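Uly1 (Catenovulum maritimum, PDB 7DRQ) probably cleaves the algal cell-wall polysaccharide ulvan by beta-elimination, as a calcium-binding ulvan lyase of polysaccharide lyase family 24. Local coordinates at residues Gly226-Asn231 against Trp260-Lys265; Lys244-Leu249 against Ile315-Val320; Lys254-Asn259 against Leu319-Glu324; Ile273-Gln278 against Phe294-Asp299. All coordinates share one frame; numbering follows the deposited sequence.

Interaction 1 of 4, residues Gly226-Asn231 against Trp260-Lys265; sequences GRVVFN and WSIYGK
V228 and I262 meet in a buried, mostly apolar contact between two successive antiparallel sheets, where strand 225-234 passes the start of strand 261-269. The short strand axes come within 4.9 Å of each other at 51°, which is packing of one sheet on another and not pairing within a sheet. One backbone hydrogen bond crosses, at the N-terminal ends of the two segments: G226 N donates to W260 O at 3.0 Å, almost straight at 169°. Here the chains are close enough that a CB on residue 226 would collide with S261 OG; as built, G226 CA lies 3.5 Å from that oxygen, which is bonded to S222 O. Sheets of this kind, packed one against the next, are the blades of a beta-propeller, the class to which the family belongs. I262 carries the apolar part. Its CG2 sits between the backbone N and the carbonyl carbon, which turns it to the R227-V228 peptide, 3.6 Å from R227 C. The V228 and I262 side chains cross at about a right angle, V228 CG2 reaching I262 CG2 at 3.8 Å and I262 CD1 at 4.0 Å. An alanine in place of I262 would probably open a gap against that peptide and leave V228 CG2 without its mates. Beside the contact, the N247 carboxamide bonds V228 N and G226 O, and F277 also touches the I262 side chain.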
# COMPACT_ATOMS: atom_id res chain seq x y z
N GLY A 226 1.47 8.89 -15.15
CA GLY A 226 1.88 7.90 -14.16
C GLY A 226 1.62 6.49 -14.63
O GLY A 226 0.67 6.21 -15.36
N ARG A 227 2.48 5.57 -14.18
CA ARG A 227 2.34 4.16 -14.52
C ARG A 227 2.60 3.32 -13.29
O ARG A 227 3.19 3.78 -12.30
CB ARG A 227 3.30 3.73 -15.65
CG ARG A 227 4.78 3.92 -15.34
CD ARG A 227 5.64 3.21 -16.39
NE ARG A 227 7.06 3.53 -16.25
CZ ARG A 227 7.91 3.65 -17.27
NH1 ARG A 227 7.48 3.46 -18.50
NH2 ARG A 227 9.18 3.94 -17.04
N VAL A 228 2.14 2.07 -13.34
CA VAL A 228 2.54 1.04 -12.40
C VAL A 228 3.67 0.24 -13.03
O VAL A 228 3.57 -0.19 -14.19
CB VAL A 228 1.36 0.13 -12.03
CG1 VAL A 228 1.86 -1.12 -11.29
CG2 VAL A 228 0.37 0.91 -11.13
N VAL A 229 4.76 0.07 -12.27
CA VAL A 229 5.88 -0.78 -12.68
C VAL A 229 6.00 -1.89 -11.66
O VAL A 229 5.68 -1.71 -10.48
CB VAL A 229 7.21 0.00 -12.80
CG1 VAL A 229 7.12 1.06 -13.93
CG2 VAL A 229 7.59 0.65 -11.48
N PHE A 230 6.44 -3.06 -12.12
CA PHE A 230 6.58 -4.20 -11.21
C PHE A 230 7.77 -5.05 -11.62
O PHE A 230 8.16 -5.08 -12.79
CB PHE A 230 5.29 -5.05 -11.14
CG PHE A 230 4.92 -5.73 -12.45
CD1 PHE A 230 4.36 -5.00 -13.50
CD2 PHE A 230 5.10 -7.09 -12.60
CE1 PHE A 230 4.01 -5.63 -14.68
CE2 PHE A 230 4.75 -7.74 -13.78
CZ PHE A 230 4.21 -7.00 -14.83
N ASN A 231 8.34 -5.76 -10.64
CA ASN A 231 9.49 -6.61 -10.91
C ASN A 231 9.37 -7.86 -10.05
O ASN A 231 8.40 -8.04 -9.30
CB ASN A 231 10.81 -5.87 -10.66
CG ASN A 231 10.93 -5.35 -9.23
OD1 ASN A 231 10.10 -5.65 -8.37
ND2 ASN A 231 11.98 -4.57 -8.97
N TRP A 260 -2.23 9.99 -18.91
CA TRP A 260 -3.08 9.73 -17.75
C TRP A 260 -2.22 9.13 -16.65
O TRP A 260 -1.04 8.83 -16.85
CB TRP A 260 -4.25 8.79 -18.10
CG TRP A 260 -3.89 7.48 -18.76
CD1 TRP A 260 -3.48 7.28 -20.06
CD2 TRP A 260 -3.91 6.17 -18.16
NE1 TRP A 260 -3.25 5.94 -20.29
CE2 TRP A 260 -3.51 5.24 -19.14
CE3 TRP A 260 -4.24 5.70 -16.88
CZ2 TRP A 260 -3.43 3.87 -18.89
CZ3 TRP A 260 -4.15 4.34 -16.63
CH2 TRP A 260 -3.74 3.44 -17.62
N SER A 261 -2.80 9.01 -15.46
CA SER A 261 -2.14 8.43 -14.29
C SER A 261 -3.05 7.37 -13.69
O SER A 261 -4.27 7.37 -13.88
CB SER A 261 -1.81 9.50 -13.25
OG SER A 261 -0.89 8.99 -12.29
N ILE A 262 -2.45 6.45 -12.94
CA ILE A 262 -3.11 5.20 -12.57
C ILE A 262 -3.17 5.10 -11.05
O ILE A 262 -2.16 5.31 -10.37
CB ILE A 262 -2.39 3.99 -13.21
CG1 ILE A 262 -3.03 2.67 -12.78
CG2 ILE A 262 -0.87 4.03 -12.92
CD1 ILE A 262 -2.60 1.50 -13.67
N TYR A 263 -4.36 4.81 -10.53
CA TYR A 263 -4.65 4.81 -9.09
C TYR A 263 -5.21 3.44 -8.76
O TYR A 263 -6.41 3.20 -8.95
CB TYR A 263 -5.62 5.94 -8.72
CG TYR A 263 -4.96 7.29 -8.79
CD1 TYR A 263 -4.75 7.92 -10.01
CD2 TYR A 263 -4.54 7.94 -7.64
CE1 TYR A 263 -4.12 9.15 -10.08
CE2 TYR A 263 -3.91 9.17 -7.69
CZ TYR A 263 -3.71 9.77 -8.92
OH TYR A 263 -3.09 10.99 -8.98
N GLY A 264 -4.36 2.55 -8.27
CA GLY A 264 -4.82 1.21 -7.98
C GLY A 264 -3.71 0.38 -7.38
O GLY A 264 -2.69 0.90 -6.93
N LYS A 265 -3.92 -0.93 -7.38
CA LYS A 265 -2.98 -1.82 -6.73
C LYS A 265 -2.99 -3.17 -7.43
O LYS A 265 -4.05 -3.67 -7.81
CB LYS A 265 -3.33 -2.01 -5.25
CG LYS A 265 -2.22 -2.67 -4.44
CD LYS A 265 -2.41 -2.46 -2.95
CE LYS A 265 -2.63 -1.00 -2.61
NZ LYS A 265 -2.76 -0.83 -1.14

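Interaction 2 of 4, residues Lys244-Leu249 against Ile315-Val320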
# COMPACT_ATOMS: atom_id res chain seq x y z
N LYS A 244 9.09 -3.59 -14.93
CA LYS A 244 8.31 -3.76 -16.15
C LYS A 244 7.04 -2.92 -16.03
O LYS A 244 6.39 -2.91 -14.99
CB LYS A 244 7.96 -5.24 -16.36
CG LYS A 244 7.07 -5.52 -17.56
CD LYS A 244 6.95 -7.00 -17.85
CE LYS A 244 8.25 -7.54 -18.44
NZ LYS A 244 8.59 -6.86 -19.72
N SER A 245 6.69 -2.21 -17.11
CA SER A 245 5.54 -1.31 -17.08
C SER A 245 4.24 -2.07 -17.31
O SER A 245 4.08 -2.75 -18.34
CB SER A 245 5.69 -0.24 -18.15
OG SER A 245 6.86 0.51 -17.93
N PHE A 246 3.29 -1.93 -16.39
CA PHE A 246 1.94 -2.40 -16.68
C PHE A 246 1.27 -1.51 -17.72
O PHE A 246 0.58 -2.01 -18.62
CB PHE A 246 1.07 -2.44 -15.42
CG PHE A 246 -0.38 -2.63 -15.74
CD1 PHE A 246 -0.85 -3.89 -16.09
CD2 PHE A 246 -1.24 -1.55 -15.81
CE1 PHE A 246 -2.16 -4.07 -16.46
CE2 PHE A 246 -2.57 -1.73 -16.19
CZ PHE A 246 -3.02 -3.00 -16.50
N ASN A 247 1.44 -0.19 -17.59
CA ASN A 247 0.94 0.78 -18.55
C ASN A 247 2.06 1.75 -18.89
O ASN A 247 3.06 1.87 -18.16
CB ASN A 247 -0.32 1.52 -18.01
CG ASN A 247 -0.02 2.42 -16.82
OD1 ASN A 247 0.45 1.96 -15.78
ND2 ASN A 247 -0.29 3.71 -16.97
N VAL A 248 1.91 2.44 -20.02
CA VAL A 248 2.98 3.30 -20.51
C VAL A 248 2.98 4.63 -19.75
O VAL A 248 2.00 5.04 -19.13
CB VAL A 248 2.85 3.54 -22.02
CG1 VAL A 248 2.76 2.22 -22.78
CG2 VAL A 248 1.62 4.43 -22.30
N LEU A 249 4.11 5.32 -19.83
CA LEU A 249 4.13 6.76 -19.62
C LEU A 249 4.00 7.44 -20.98
O LEU A 249 4.29 6.84 -22.03
CB LEU A 249 5.40 7.21 -18.91
CG LEU A 249 5.58 6.76 -17.46
CD1 LEU A 249 7.00 7.01 -16.99
CD2 LEU A 249 4.58 7.46 -16.53
N ILE A 315 -5.27 -7.85 -23.62
CA ILE A 315 -5.16 -6.40 -23.65
C ILE A 315 -3.77 -6.03 -24.14
O ILE A 315 -2.81 -6.81 -24.07
CB ILE A 315 -5.46 -5.75 -22.28
CG1 ILE A 315 -4.47 -6.22 -21.21
CG2 ILE A 315 -6.89 -6.07 -21.86
CD1 ILE A 315 -4.46 -5.34 -19.95
N THR A 316 -3.67 -4.82 -24.68
CA THR A 316 -2.39 -4.26 -25.07
C THR A 316 -1.47 -4.17 -23.86
O THR A 316 -1.90 -3.77 -22.77
CB THR A 316 -2.59 -2.86 -25.67
OG1 THR A 316 -3.48 -2.96 -26.79
CG2 THR A 316 -1.27 -2.26 -26.12
N MSE A 317 -0.21 -4.55 -24.04
CA MSE A 317 0.75 -4.59 -22.92
C MSE A 317 2.14 -4.19 -23.42
O MSE A 317 2.70 -4.86 -24.30
CB MSE A 317 0.76 -5.99 -22.29
CG MSE A 317 1.67 -6.15 -21.07
SE MSE A 317 1.15 -4.94 -19.61
CE MSE A 317 -0.78 -5.13 -19.80
N PRO A 318 2.71 -3.10 -22.87
CA PRO A 318 2.14 -2.25 -21.81
C PRO A 318 0.88 -1.50 -22.27
O PRO A 318 0.78 -1.10 -23.43
CB PRO A 318 3.27 -1.25 -21.51
CG PRO A 318 4.50 -1.84 -22.11
CD PRO A 318 4.05 -2.65 -23.28
N LEU A 319 -0.07 -1.35 -21.35
CA LEU A 319 -1.36 -0.75 -21.70
C LEU A 319 -1.21 0.73 -22.01
O LEU A 319 -0.49 1.46 -21.32
CB LEU A 319 -2.35 -0.94 -20.55
CG LEU A 319 -3.83 -0.69 -20.81
CD1 LEU A 319 -4.36 -1.56 -21.95
CD2 LEU A 319 -4.65 -0.91 -19.50
N VAL A 320 -1.93 1.19 -23.03
CA VAL A 320 -1.96 2.60 -23.41
C VAL A 320 -3.34 3.21 -23.18
O VAL A 320 -3.44 4.33 -22.69
CB VAL A 320 -1.52 2.80 -24.87
CG1 VAL A 320 -1.56 4.29 -25.23
CG2 VAL A 320 -0.13 2.22 -25.10
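The F246 and M317 side chains cross at about a right angle in a Met-aromatic contact, in the propeller where the end of strand 239-245 meets the long connection between strands 307-308 and 326-328. M317 is selenomethionine in the crystal. Its SE lies 5.0 Å from the centroid of the F246 ring and 42° off the ring normal, an oblique approach, and the terminal CE comes within 3.8 Å of F246 CE1. The M317 chain bends at chi2 (60°), which places SE near the backbone of 244-249, 3.1 Å from F246 O.

L319 takes a different orientation: it lies alongside F246, pointing the same way, with CD2 4.0 Å from CZ of that ring. M317 and L319 thus both press on F246, while W307 meets the same ring edge-to-face. Farther along the chain, V248 crosses V320 obliquely, and V248 CG1 is 3.7 Å from V320 CG2; P318, which follows a cis peptide bond, sets its CB against V248 CG1 too.

The backbones are joined by one isolated beta bridge between N247 and L319. L319 N donates to F246 O at 2.9 Å and a nearly straight 171°, so that carbonyl is both bonded and touched by selenium. The return bond runs from V248 N to L319 O, also 2.9 Å long, and the N247 CA-H approaches the same L319 O, with CA 3.2 Å from the oxygen.

Interaction 3 of 4, residues Lys254-Asn259 against Leu319-Glu324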
# COMPACT_ATOMS: atom_id res chain seq x y z
N LYS A 254 1.22 7.85 -27.63
CA LYS A 254 1.38 6.44 -27.94
C LYS A 254 0.06 5.77 -28.28
O LYS A 254 0.03 4.54 -28.42
CB LYS A 254 2.09 5.73 -26.78
CG LYS A 254 3.42 6.36 -26.45
CD LYS A 254 4.17 5.63 -25.34
CE LYS A 254 5.50 6.31 -25.09
NZ LYS A 254 6.11 5.93 -23.80
N GLY A 255 -1.02 6.53 -28.42
CA GLY A 255 -2.28 5.95 -28.82
C GLY A 255 -3.49 6.44 -28.05
O GLY A 255 -4.62 6.29 -28.53
N GLU A 256 -3.29 7.02 -26.87
CA GLU A 256 -4.39 7.55 -26.08
C GLU A 256 -4.60 9.03 -26.41
O GLU A 256 -3.73 9.70 -26.97
CB GLU A 256 -4.11 7.37 -24.58
CG GLU A 256 -5.27 7.75 -23.61
CD GLU A 256 -6.59 7.05 -23.93
OE1 GLU A 256 -7.25 7.43 -24.92
OE2 GLU A 256 -6.96 6.13 -23.17
N ILE A 257 -5.78 9.56 -26.06
CA ILE A 257 -6.07 10.95 -26.38
C ILE A 257 -5.18 11.91 -25.60
O ILE A 257 -4.98 13.05 -26.03
CB ILE A 257 -7.55 11.29 -26.14
CG1 ILE A 257 -7.93 11.04 -24.67
CG2 ILE A 257 -8.44 10.51 -27.07
CD1 ILE A 257 -9.23 11.68 -24.26
N LYS A 258 -4.60 11.46 -24.49
CA LYS A 258 -3.91 12.32 -23.53
C LYS A 258 -3.15 11.42 -22.58
O LYS A 258 -3.48 10.24 -22.42
CB LYS A 258 -4.92 13.19 -22.76
CG LYS A 258 -4.34 14.20 -21.78
CD LYS A 258 -5.45 14.75 -20.91
CE LYS A 258 -5.00 15.86 -19.97
NZ LYS A 258 -3.82 15.52 -19.15
N ASN A 259 -2.12 11.98 -21.95
CA ASN A 259 -1.48 11.29 -20.83
C ASN A 259 -2.49 11.02 -19.72
O ASN A 259 -3.48 11.73 -19.58
CB ASN A 259 -0.33 12.12 -20.28
CG ASN A 259 0.85 12.23 -21.23
OD1 ASN A 259 0.94 11.51 -22.24
ND2 ASN A 259 1.76 13.14 -20.92
N LEU A 319 -0.07 -1.35 -21.35
CA LEU A 319 -1.36 -0.75 -21.70
C LEU A 319 -1.21 0.73 -22.01
O LEU A 319 -0.49 1.46 -21.32
CB LEU A 319 -2.35 -0.94 -20.55
CG LEU A 319 -3.83 -0.69 -20.81
CD1 LEU A 319 -4.36 -1.56 -21.95
CD2 LEU A 319 -4.65 -0.91 -19.50
N VAL A 320 -1.93 1.19 -23.03
CA VAL A 320 -1.96 2.60 -23.41
C VAL A 320 -3.34 3.21 -23.18
O VAL A 320 -3.44 4.33 -22.69
CB VAL A 320 -1.52 2.80 -24.87
CG1 VAL A 320 -1.56 4.29 -25.23
CG2 VAL A 320 -0.13 2.22 -25.10
N LYS A 321 -4.40 2.49 -23.55
CA LYS A 321 -5.79 2.93 -23.41
C LYS A 321 -6.43 2.13 -22.27
O LYS A 321 -6.72 0.94 -22.43
CB LYS A 321 -6.58 2.69 -24.70
CG LYS A 321 -6.14 3.45 -25.93
CD LYS A 321 -7.04 3.04 -27.13
CE LYS A 321 -6.52 1.77 -27.86
NZ LYS A 321 -7.25 0.46 -27.61
N ALA A 322 -6.67 2.80 -21.14
CA ALA A 322 -7.21 2.09 -19.98
C ALA A 322 -8.53 1.37 -20.29
O ALA A 322 -8.81 0.32 -19.70
CB ALA A 322 -7.40 3.06 -18.81
N ASP A 323 -9.34 1.91 -21.20
CA ASP A 323 -10.66 1.34 -21.45
C ASP A 323 -10.62 -0.12 -21.90
O ASP A 323 -11.62 -0.82 -21.75
CB ASP A 323 -11.42 2.18 -22.49
CG ASP A 323 -12.00 3.46 -21.90
OD1 ASP A 323 -11.81 3.70 -20.69
OD2 ASP A 323 -12.64 4.23 -22.66
N GLU A 324 -9.48 -0.60 -22.43
CA GLU A 324 -9.36 -2.03 -22.70
C GLU A 324 -9.68 -2.86 -21.46
O GLU A 324 -10.16 -3.99 -21.58
CB GLU A 324 -7.96 -2.39 -23.18
CG GLU A 324 -7.57 -1.70 -24.48
CD GLU A 324 -6.39 -2.38 -25.15
OE1 GLU A 324 -6.20 -3.61 -24.94
OE2 GLU A 324 -5.66 -1.68 -25.87
O HOH W 1 -6.50 5.65 -20.69
O HOH W 2 -9.20 4.51 -22.75
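E256 and V320 face each other at the protein surface, and the polar link between their loops runs through water. Two waters donate to the same carboxylate oxygen. One lies 2.6 Å from E256 OE2 and accepts from A322 N at 2.9 Å; the other lies 2.8 Å from E256 OE2 and accepts from D323 N at 3.0 Å. Through them the carboxylate faces the opening amides of the 3-10 segment 322-324, an orientation that would probably be favourable for a negative group. The second oxygen is held within its own loop, for I257 N donates to the anti lone pair of E256 OE1 at 2.8 Å. A glutamine in place of E256 would remove the charge, and its NH2 would probably either face both water donors or meet the I257 N-H, losing those bonds, with the weak, long ion pair to R279 also losing its charge. K321 sends its amine away from this loop to a salt bridge with E324, NZ to OE2.

Van der Waals contact fills in the rest. The E256 chain bends at chi2 (54°), which turns CD toward K321. Its OE2 lies 3.4 Å from K321 CA, and K321 CG approaches both that oxygen and G255 O. V320 CG1 rests on the opposing backbone, 3.6 Å from both K254 O and E256 N.

Both segments are connections between strands of the propeller. Residues 254-259 lead from strand 239-245 into strand 261-269; the other loop, 319-324, runs on into strand 326-328. A322 packs on F277 of strand 272-280 and on F294 of strand 290-298.

Interaction 4 of 4, residues Ile273-Gln278 against Phe294-Asp299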
# COMPACT_ATOMS: atom_id res chain seq x y z
N ILE A 273 -1.35 -13.02 -10.77
CA ILE A 273 -1.03 -11.60 -10.62
C ILE A 273 -2.08 -10.79 -11.36
O ILE A 273 -2.35 -11.05 -12.54
CB ILE A 273 0.38 -11.33 -11.16
CG1 ILE A 273 1.42 -11.98 -10.25
CG2 ILE A 273 0.63 -9.85 -11.27
CD1 ILE A 273 2.80 -12.09 -10.89
N ARG A 274 -2.72 -9.84 -10.67
CA ARG A 274 -3.78 -9.03 -11.28
C ARG A 274 -3.66 -7.58 -10.81
O ARG A 274 -2.87 -7.26 -9.92
CB ARG A 274 -5.18 -9.57 -10.95
CG ARG A 274 -5.26 -11.07 -10.70
CD ARG A 274 -6.70 -11.56 -10.45
NE ARG A 274 -6.72 -13.01 -10.24
CZ ARG A 274 -7.43 -13.87 -10.97
NH1 ARG A 274 -8.22 -13.43 -11.95
NH2 ARG A 274 -7.35 -15.17 -10.72
N ILE A 275 -4.45 -6.70 -11.42
CA ILE A 275 -4.47 -5.30 -11.04
C ILE A 275 -5.90 -4.77 -11.14
O ILE A 275 -6.66 -5.16 -12.03
CB ILE A 275 -3.51 -4.46 -11.91
CG1 ILE A 275 -3.30 -3.06 -11.32
CG2 ILE A 275 -4.02 -4.42 -13.36
CD1 ILE A 275 -2.22 -2.24 -12.06
N GLY A 276 -6.27 -3.91 -10.20
CA GLY A 276 -7.49 -3.12 -10.32
C GLY A 276 -7.12 -1.67 -10.11
O GLY A 276 -6.23 -1.36 -9.31
N PHE A 277 -7.76 -0.79 -10.86
CA PHE A 277 -7.35 0.61 -10.75
C PHE A 277 -8.44 1.53 -11.27
O PHE A 277 -9.39 1.10 -11.94
CB PHE A 277 -6.02 0.87 -11.49
CG PHE A 277 -6.09 0.65 -12.98
CD1 PHE A 277 -5.82 -0.60 -13.52
CD2 PHE A 277 -6.37 1.71 -13.85
CE1 PHE A 277 -5.86 -0.81 -14.89
CE2 PHE A 277 -6.40 1.51 -15.24
CZ PHE A 277 -6.14 0.25 -15.75
N GLN A 278 -8.30 2.81 -10.92
CA GLN A 278 -9.04 3.89 -11.55
C GLN A 278 -8.04 4.83 -12.22
O GLN A 278 -6.84 4.78 -11.97
CB GLN A 278 -9.91 4.64 -10.51
CG GLN A 278 -10.81 3.65 -9.76
CD GLN A 278 -11.86 4.32 -8.89
OE1 GLN A 278 -11.59 4.75 -7.76
NE2 GLN A 278 -13.08 4.40 -9.41
N PHE A 294 -11.25 -0.16 -13.50
CA PHE A 294 -10.54 -1.01 -14.46
C PHE A 294 -9.95 -2.22 -13.75
O PHE A 294 -9.63 -2.18 -12.56
CB PHE A 294 -9.44 -0.21 -15.17
CG PHE A 294 -9.93 1.07 -15.79
CD1 PHE A 294 -10.41 1.10 -17.08
CD2 PHE A 294 -9.94 2.26 -15.05
CE1 PHE A 294 -10.89 2.29 -17.65
CE2 PHE A 294 -10.41 3.44 -15.60
CZ PHE A 294 -10.87 3.45 -16.91
N TYR A 295 -9.75 -3.30 -14.52
CA TYR A 295 -9.25 -4.55 -13.96
C TYR A 295 -8.63 -5.37 -15.07
O TYR A 295 -9.16 -5.43 -16.18
CB TYR A 295 -10.37 -5.33 -13.27
CG TYR A 295 -10.11 -6.81 -13.03
CD1 TYR A 295 -9.34 -7.23 -11.95
CD2 TYR A 295 -10.71 -7.78 -13.82
CE1 TYR A 295 -9.14 -8.58 -11.69
CE2 TYR A 295 -10.49 -9.13 -13.60
CZ TYR A 295 -9.71 -9.52 -12.53
OH TYR A 295 -9.52 -10.86 -12.28
N ALA A 296 -7.51 -6.02 -14.77
CA ALA A 296 -6.90 -6.96 -15.70
C ALA A 296 -6.16 -8.01 -14.90
O ALA A 296 -5.80 -7.79 -13.74
CB ALA A 296 -5.95 -6.26 -16.68
N TYR A 297 -5.92 -9.17 -15.52
CA TYR A 297 -5.19 -10.23 -14.84
C TYR A 297 -4.26 -10.90 -15.84
O TYR A 297 -4.47 -10.84 -17.05
CB TYR A 297 -6.13 -11.26 -14.20
CG TYR A 297 -6.94 -12.05 -15.20
CD1 TYR A 297 -6.45 -13.24 -15.74
CD2 TYR A 297 -8.20 -11.61 -15.60
CE1 TYR A 297 -7.19 -13.96 -16.66
CE2 TYR A 297 -8.94 -12.33 -16.53
CZ TYR A 297 -8.43 -13.50 -17.05
OH TYR A 297 -9.17 -14.21 -17.97
N SER A 298 -3.21 -11.53 -15.31
CA SER A 298 -2.22 -12.21 -16.13
C SER A 298 -2.34 -13.72 -15.93
O SER A 298 -2.44 -14.19 -14.79
CB SER A 298 -0.81 -11.74 -15.78
OG SER A 298 0.15 -12.57 -16.44
N ASP A 299 -2.33 -14.46 -17.03
CA ASP A 299 -2.28 -15.92 -16.97
C ASP A 299 -0.85 -16.44 -16.93
O ASP A 299 -0.65 -17.65 -16.88
CB ASP A 299 -3.06 -16.51 -18.16
CG ASP A 299 -4.57 -16.51 -17.92
OD1 ASP A 299 -4.96 -16.56 -16.74
OD2 ASP A 299 -5.37 -16.45 -18.88
O HOH W 3 -0.35 -14.66 -13.07
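R274 NH1 donates to Y295 OH at 2.9 Å, the guanidinium and phenol planes lying only 7° apart. The rest of that guanidinium is fixed from the preceding turn, where NE and NH2 bond A269 O and D270 O. Backbone hydrogen bonds run between the strands at the I275-A296 and F277-F294 pairs and at I273-S298. The I275 and A296 peptides exchange two, I275 N to A296 O at 2.9 Å and A296 N to I275 O at 3.0 Å. F277 N likewise donates to F294 O, and F294 N returns a bond to F277 O at 2.7 Å by a bent path (135° at the hydrogen). At the other end, S298 N bonds I273 O, and a water joins I273 N to S298 O.

This register builds the antiparallel hairpin of strands 272-280 and 290-298, part of a propeller blade. On the R274 face, Y297 lies beside the arginine and points the same way, its CB 3.6 Å from R274 CG. On the other face, F294 CB stands over the F277 ring, 3.5 Å from its centroid. The two phenyl planes are near parallel (16°) but slid apart, with centroids separated by 5.1 Å. Farther along that face, W307 packs on I275 and A296.

How the interactions relate
All four contacts lie on one side of the chain's centre. Interaction 1 is where two successive propeller sheets meet, with the connections of interactions 2 and 3 beside it. Interactions 1 and 2, centres about 9 Å apart, rest on neighbouring strands of one sheet, 225-234 and 239-245; interactions 2 and 3, equally close, share L319 and V320. Interaction 4 forms the hairpin within the following sheet, and strand 261-269 of interaction 1 pairs with its strand 272-280. In sequence, interactions 2 and 3 interleave with interaction 1 and enclose interaction 4. F246 reaches I275 and F277, joining interaction 2 to 4; interactions 3 and 4, about 16 Å apart between centres, are linked through A322.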